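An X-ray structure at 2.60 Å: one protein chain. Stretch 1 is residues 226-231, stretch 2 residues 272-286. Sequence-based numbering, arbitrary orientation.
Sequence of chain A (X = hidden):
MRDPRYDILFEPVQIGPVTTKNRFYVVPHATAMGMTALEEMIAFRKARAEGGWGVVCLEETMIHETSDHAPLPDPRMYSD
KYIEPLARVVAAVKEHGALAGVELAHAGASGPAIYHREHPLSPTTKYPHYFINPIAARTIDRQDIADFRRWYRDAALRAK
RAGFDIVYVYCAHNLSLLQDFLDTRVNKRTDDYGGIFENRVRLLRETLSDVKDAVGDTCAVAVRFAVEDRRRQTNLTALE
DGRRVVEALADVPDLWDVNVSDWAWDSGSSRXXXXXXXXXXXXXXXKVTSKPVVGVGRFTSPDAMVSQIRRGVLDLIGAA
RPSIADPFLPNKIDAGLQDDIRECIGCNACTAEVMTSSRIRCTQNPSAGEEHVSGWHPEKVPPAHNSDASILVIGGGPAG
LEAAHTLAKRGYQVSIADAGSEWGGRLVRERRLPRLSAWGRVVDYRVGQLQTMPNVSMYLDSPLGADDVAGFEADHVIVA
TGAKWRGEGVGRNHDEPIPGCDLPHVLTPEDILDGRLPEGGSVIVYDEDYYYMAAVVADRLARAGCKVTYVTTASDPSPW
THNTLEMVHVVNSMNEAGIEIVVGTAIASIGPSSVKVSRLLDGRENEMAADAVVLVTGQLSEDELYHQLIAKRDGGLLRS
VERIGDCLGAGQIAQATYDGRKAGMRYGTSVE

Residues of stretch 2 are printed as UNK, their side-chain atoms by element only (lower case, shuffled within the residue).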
# COMPACT_ATOMS: atom_id res chain seq x y z
N ALA A 226 0.87 -6.33 18.41
CA ALA A 226 1.94 -7.08 17.71
C ALA A 226 2.36 -8.25 18.60
O ALA A 226 2.93 -8.00 19.70
CB ALA A 226 3.09 -6.16 17.39
N VAL A 227 2.06 -9.48 18.15
CA VAL A 227 2.34 -10.73 18.91
C VAL A 227 3.81 -11.08 18.69
O VAL A 227 4.47 -11.42 19.69
CB VAL A 227 1.40 -11.90 18.54
CG1 VAL A 227 -0.01 -11.65 19.04
CG2 VAL A 227 1.39 -12.22 17.05
N GLU A 228 4.30 -10.94 17.45
CA GLU A 228 5.73 -11.13 17.11
C GLU A 228 6.30 -9.84 16.49
O GLU A 228 5.57 -9.21 15.71
CB GLU A 228 5.89 -12.32 16.16
CG GLU A 228 7.34 -12.59 15.77
CD GLU A 228 7.77 -14.04 15.80
OE1 GLU A 228 6.99 -14.88 16.33
OE2 GLU A 228 8.89 -14.34 15.30
N ASP A 229 7.54 -9.47 16.84
CA ASP A 229 8.33 -8.45 16.10
C ASP A 229 9.32 -9.21 15.22
O ASP A 229 10.18 -9.89 15.77
CB ASP A 229 9.01 -7.43 17.04
CG ASP A 229 9.93 -6.43 16.33
OD1 ASP A 229 11.02 -6.85 15.89
OD2 ASP A 229 9.57 -5.23 16.23
N ARG A 230 9.19 -9.06 13.89
CA ARG A 230 10.04 -9.77 12.89
C ARG A 230 11.17 -8.85 12.42
O ARG A 230 11.96 -9.29 11.56
CB ARG A 230 9.16 -10.25 11.73
CG ARG A 230 8.09 -11.25 12.16
CD ARG A 230 7.45 -11.97 11.00
NE ARG A 230 8.36 -12.90 10.34
CZ ARG A 230 8.17 -13.43 9.13
NH1 ARG A 230 9.08 -14.25 8.62
NH2 ARG A 230 7.08 -13.17 8.43
N ARG A 231 11.26 -7.63 12.97
CA ARG A 231 12.34 -6.65 12.65
C ARG A 231 13.67 -7.27 13.09
O ARG A 231 14.46 -7.66 12.20
CB ARG A 231 12.05 -5.27 13.27
CG ARG A 231 13.09 -4.20 12.98
CD ARG A 231 13.31 -3.90 11.50
NE ARG A 231 14.69 -3.49 11.21
CZ ARG A 231 15.21 -2.29 11.48
NH1 ARG A 231 16.48 -2.04 11.20
NH2 ARG A 231 14.47 -1.33 12.01
N UNK A 272 6.73 -10.75 -1.70
CA UNK A 272 7.39 -11.50 -0.60
C UNK A 272 6.37 -12.22 0.30
O UNK A 272 6.80 -13.16 1.00
c UNK A 272 10.41 -8.06 -1.77
c UNK A 272 10.45 -10.75 -1.09
c UNK A 272 9.39 -8.60 -1.01
c UNK A 272 11.46 -8.86 -2.19
c UNK A 272 11.48 -10.20 -1.85
c UNK A 272 8.29 -10.54 0.18
c UNK A 272 9.40 -9.95 -0.65
N UNK A 273 5.09 -11.83 0.30
CA UNK A 273 4.05 -12.50 1.12
C UNK A 273 2.89 -12.90 0.21
O UNK A 273 2.83 -12.32 -0.85
c UNK A 273 3.66 -11.57 2.28
c UNK A 273 6.75 -9.74 3.52
c UNK A 273 4.82 -11.15 3.15
c UNK A 273 5.69 -10.15 2.73
c UNK A 273 6.97 -10.34 4.75
c UNK A 273 5.05 -11.73 4.39
c UNK A 273 6.12 -11.33 5.18
N UNK A 274 2.07 -13.89 0.59
CA UNK A 274 0.72 -14.14 -0.01
C UNK A 274 -0.33 -14.12 1.12
O UNK A 274 0.04 -13.84 2.27
o UNK A 274 0.22 -13.46 -3.02
o UNK A 274 -1.36 -14.61 -3.93
c UNK A 274 -0.44 -15.51 -1.93
c UNK A 274 0.69 -15.43 -0.84
c UNK A 274 -0.53 -14.45 -3.04
N UNK A 275 -1.59 -14.37 0.76
CA UNK A 275 -2.76 -14.29 1.67
C UNK A 275 -2.54 -15.06 2.98
O UNK A 275 -1.98 -16.13 2.96
o UNK A 275 -7.02 -14.17 0.68
c UNK A 275 -4.01 -14.89 1.02
c UNK A 275 -6.11 -14.38 -0.20
o UNK A 275 -6.28 -14.96 -1.30
c UNK A 275 -4.70 -13.93 0.09
N UNK A 276 -3.06 -14.51 4.07
CA UNK A 276 -3.10 -15.17 5.38
C UNK A 276 -1.74 -15.71 5.77
O UNK A 276 -1.71 -16.82 6.26
N UNK A 277 -0.68 -14.93 5.52
CA UNK A 277 0.73 -15.25 5.88
C UNK A 277 0.90 -15.13 7.40
O UNK A 277 1.87 -15.74 7.93
c UNK A 277 2.44 -12.31 6.55
n UNK A 277 2.26 -11.00 6.82
c UNK A 277 1.73 -14.37 5.12
c UNK A 277 1.60 -12.86 5.40
o UNK A 277 3.22 -13.04 7.19
N UNK A 278 0.01 -14.40 8.08
CA UNK A 278 0.13 -14.11 9.54
C UNK A 278 -0.47 -15.26 10.35
O UNK A 278 -0.25 -15.29 11.58
c UNK A 278 -0.56 -12.81 9.93
c UNK A 278 -0.27 -10.32 9.92
o UNK A 278 -0.78 -10.31 11.04
n UNK A 278 0.16 -9.20 9.35
c UNK A 278 -0.12 -11.60 9.13
N UNK A 279 -1.17 -16.18 9.68
CA UNK A 279 -1.97 -17.22 10.39
C UNK A 279 -1.09 -17.88 11.43
O UNK A 279 -1.40 -17.81 12.62
o UNK A 279 -4.09 -21.59 9.85
o UNK A 279 -4.47 -19.99 8.31
c UNK A 279 -2.99 -19.50 10.14
c UNK A 279 -3.92 -20.42 9.37
c UNK A 279 -2.59 -18.23 9.43
N UNK A 280 0.05 -18.52 11.04
CA UNK A 280 0.93 -19.20 11.99
C UNK A 280 1.27 -18.40 13.25
O UNK A 280 1.44 -19.01 14.25
c UNK A 280 2.07 -18.59 9.95
c UNK A 280 0.58 -18.60 9.67
c UNK A 280 2.24 -19.42 11.22
N UNK A 281 1.35 -17.06 13.15
CA UNK A 281 1.79 -16.15 14.24
C UNK A 281 0.64 -15.82 15.21
O UNK A 281 0.96 -15.64 16.42
c UNK A 281 4.58 -15.16 10.63
c UNK A 281 5.95 -15.16 12.59
c UNK A 281 2.33 -14.84 13.67
c UNK A 281 4.82 -15.04 13.39
c UNK A 281 5.83 -15.22 11.22
c UNK A 281 3.56 -14.98 12.81
c UNK A 281 3.45 -15.03 11.42
N UNK A 282 -0.61 -15.76 14.72
CA UNK A 282 -1.81 -15.34 15.52
C UNK A 282 -2.73 -16.54 15.82
O UNK A 282 -3.64 -16.35 16.63
c UNK A 282 -2.60 -14.16 14.87
c UNK A 282 -4.15 -15.55 13.36
c UNK A 282 -1.79 -12.89 14.91
c UNK A 282 -3.09 -14.46 13.45
N UNK A 283 -2.49 -17.69 15.18
CA UNK A 283 -3.19 -19.00 15.33
C UNK A 283 -3.51 -19.31 16.79
O UNK A 283 -4.55 -19.90 17.05
o UNK A 283 -3.94 -20.74 13.23
c UNK A 283 -2.29 -20.17 14.87
c UNK A 283 -2.91 -21.12 13.86
o UNK A 283 -2.33 -22.22 13.67
N UNK A 284 -2.59 -18.99 17.70
CA UNK A 284 -2.65 -19.38 19.13
C UNK A 284 -3.66 -18.50 19.90
O UNK A 284 -4.13 -18.91 20.98
c UNK A 284 0.11 -15.72 19.55
c UNK A 284 -0.29 -17.00 19.21
c UNK A 284 -0.09 -15.27 20.84
c UNK A 284 -0.68 -16.09 21.78
c UNK A 284 -1.07 -17.38 21.44
c UNK A 284 -0.87 -17.86 20.15
c UNK A 284 -1.26 -19.26 19.78
N UNK A 285 -3.93 -17.30 19.40
CA UNK A 285 -4.68 -16.25 20.15
C UNK A 285 -6.06 -16.78 20.56
O UNK A 285 -6.42 -16.57 21.72
c UNK A 285 -3.39 -14.36 19.07
c UNK A 285 -4.77 -14.93 19.35
c UNK A 285 -5.63 -13.89 20.07
N UNK A 286 -6.80 -17.43 19.66
CA UNK A 286 -8.19 -17.90 19.96
C UNK A 286 -8.20 -19.05 20.98
O UNK A 286 -9.23 -19.23 21.63
c UNK A 286 -8.96 -18.28 18.69
c UNK A 286 -10.78 -17.52 17.04
n UNK A 286 -12.66 -17.51 18.66
c UNK A 286 -9.78 -17.13 18.11
c UNK A 286 -11.98 -18.27 17.58
O HOH W 1 4.96 -11.66 8.86

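Position 272 carries seven carbons, one leading into a ring of six, and no heteroatom: Phe 272. Its side chain makes no contact with stretch 1. Position 273 repeats the pattern, but its CA-to-CB bond points toward stretch 1 and its ring approaches Arg 230 NH2. This is Phe 273; CE2 lies 3.9 Å from Arg 230 NH2, and the nitrogen sits at the ring edge, near the ring plane, so the approach is not a stack on the ring face.

Positions 274 and 275 each hold three carbons, the third bearing two oxygens. The forked carboxylate after two methylenes makes them Glu 274 and Glu 275, both out of reach of stretch 1. At 276 no side-chain atom follows CA, and phi/psi of 50/43° suits the residue without a CB: Gly 276.

Position 277 has three carbons, the third bearing one oxygen and one nitrogen, a terminal amide that comes near Arg 230: Gln 277. CB points sideways, yet chi1 and chi2, both p, bring the end nearer. OE1 lies 4.1 Å from Arg 230 NH2, at the edge of the guanidinium, too far for a direct hydrogen bond. Water 1 fills the gap, accepting from Arg 230 NH2 at 2.6 Å and donating to Gln 277 OE1 at 2.8 Å. The same atom set at 278 gives Gln 278, whose side chain does not touch stretch 1.

Position 279, three carbons and a two-oxygen end, is Glu 279, far from stretch 1. At 280 three carbons close a ring onto the backbone N, which identifies Pro 280, also without contact.

Position 281 has one carbon and a six-carbon ring, with the CA-to-CB bond pointing toward stretch 1; the ring touches Arg 230 and Glu 228. It is Phe 281. Its CZ lies 3.5 Å from Arg 230 NE, over one face of the guanidinium, whereas Glu 228 OE1, 3.7 Å from Phe 281 CD1, meets the ring edge near its plane.

Position 282 has four carbons forked at the first, one arm two carbons long, and touches Val 227: Ile 282, with CG2 3.9 Å from Val 227 CG2. Position 283, two carbons, the second with two oxygens, is Asp 283, which does not touch stretch 1. Position 284, a six-carbon ring on one carbon, touching Val 227, is Phe 284, with CZ 4.0 Å from Val 227 CG1. Position 285 has three carbons, forked at the first, also against Val 227: Val 285, whose CG2 is 4.3 Å from Val 227 CG1. Position 286, four carbons in a row ending in nitrogen, is Lys 286, out of reach.

The contact, 325 Å² summed over both sides, has no direct hydrogen bond. Val 227 packs its two methyls against Phe 281, Ile 282, Phe 284 and Val 285; its CG2 also lies 3.5 Å from the backbone O of Phe 281. The type I turn from Ile 282 to Val 285, with its Val 285 N to Ile 282 O bond of 2.9 Å, includes three of these partners, Ile 282, Phe 284 and Val 285; Asp 283 within it makes no contact. Beside it, the Arg 230 guanidinium has Phe 281 CZ over one face, with its NH2 near the edge of the Phe 273 ring, and its charged end reaches Gln 277 through water.

Stretch 2, residues 272-286: FFEEGQQEPFIDFVK
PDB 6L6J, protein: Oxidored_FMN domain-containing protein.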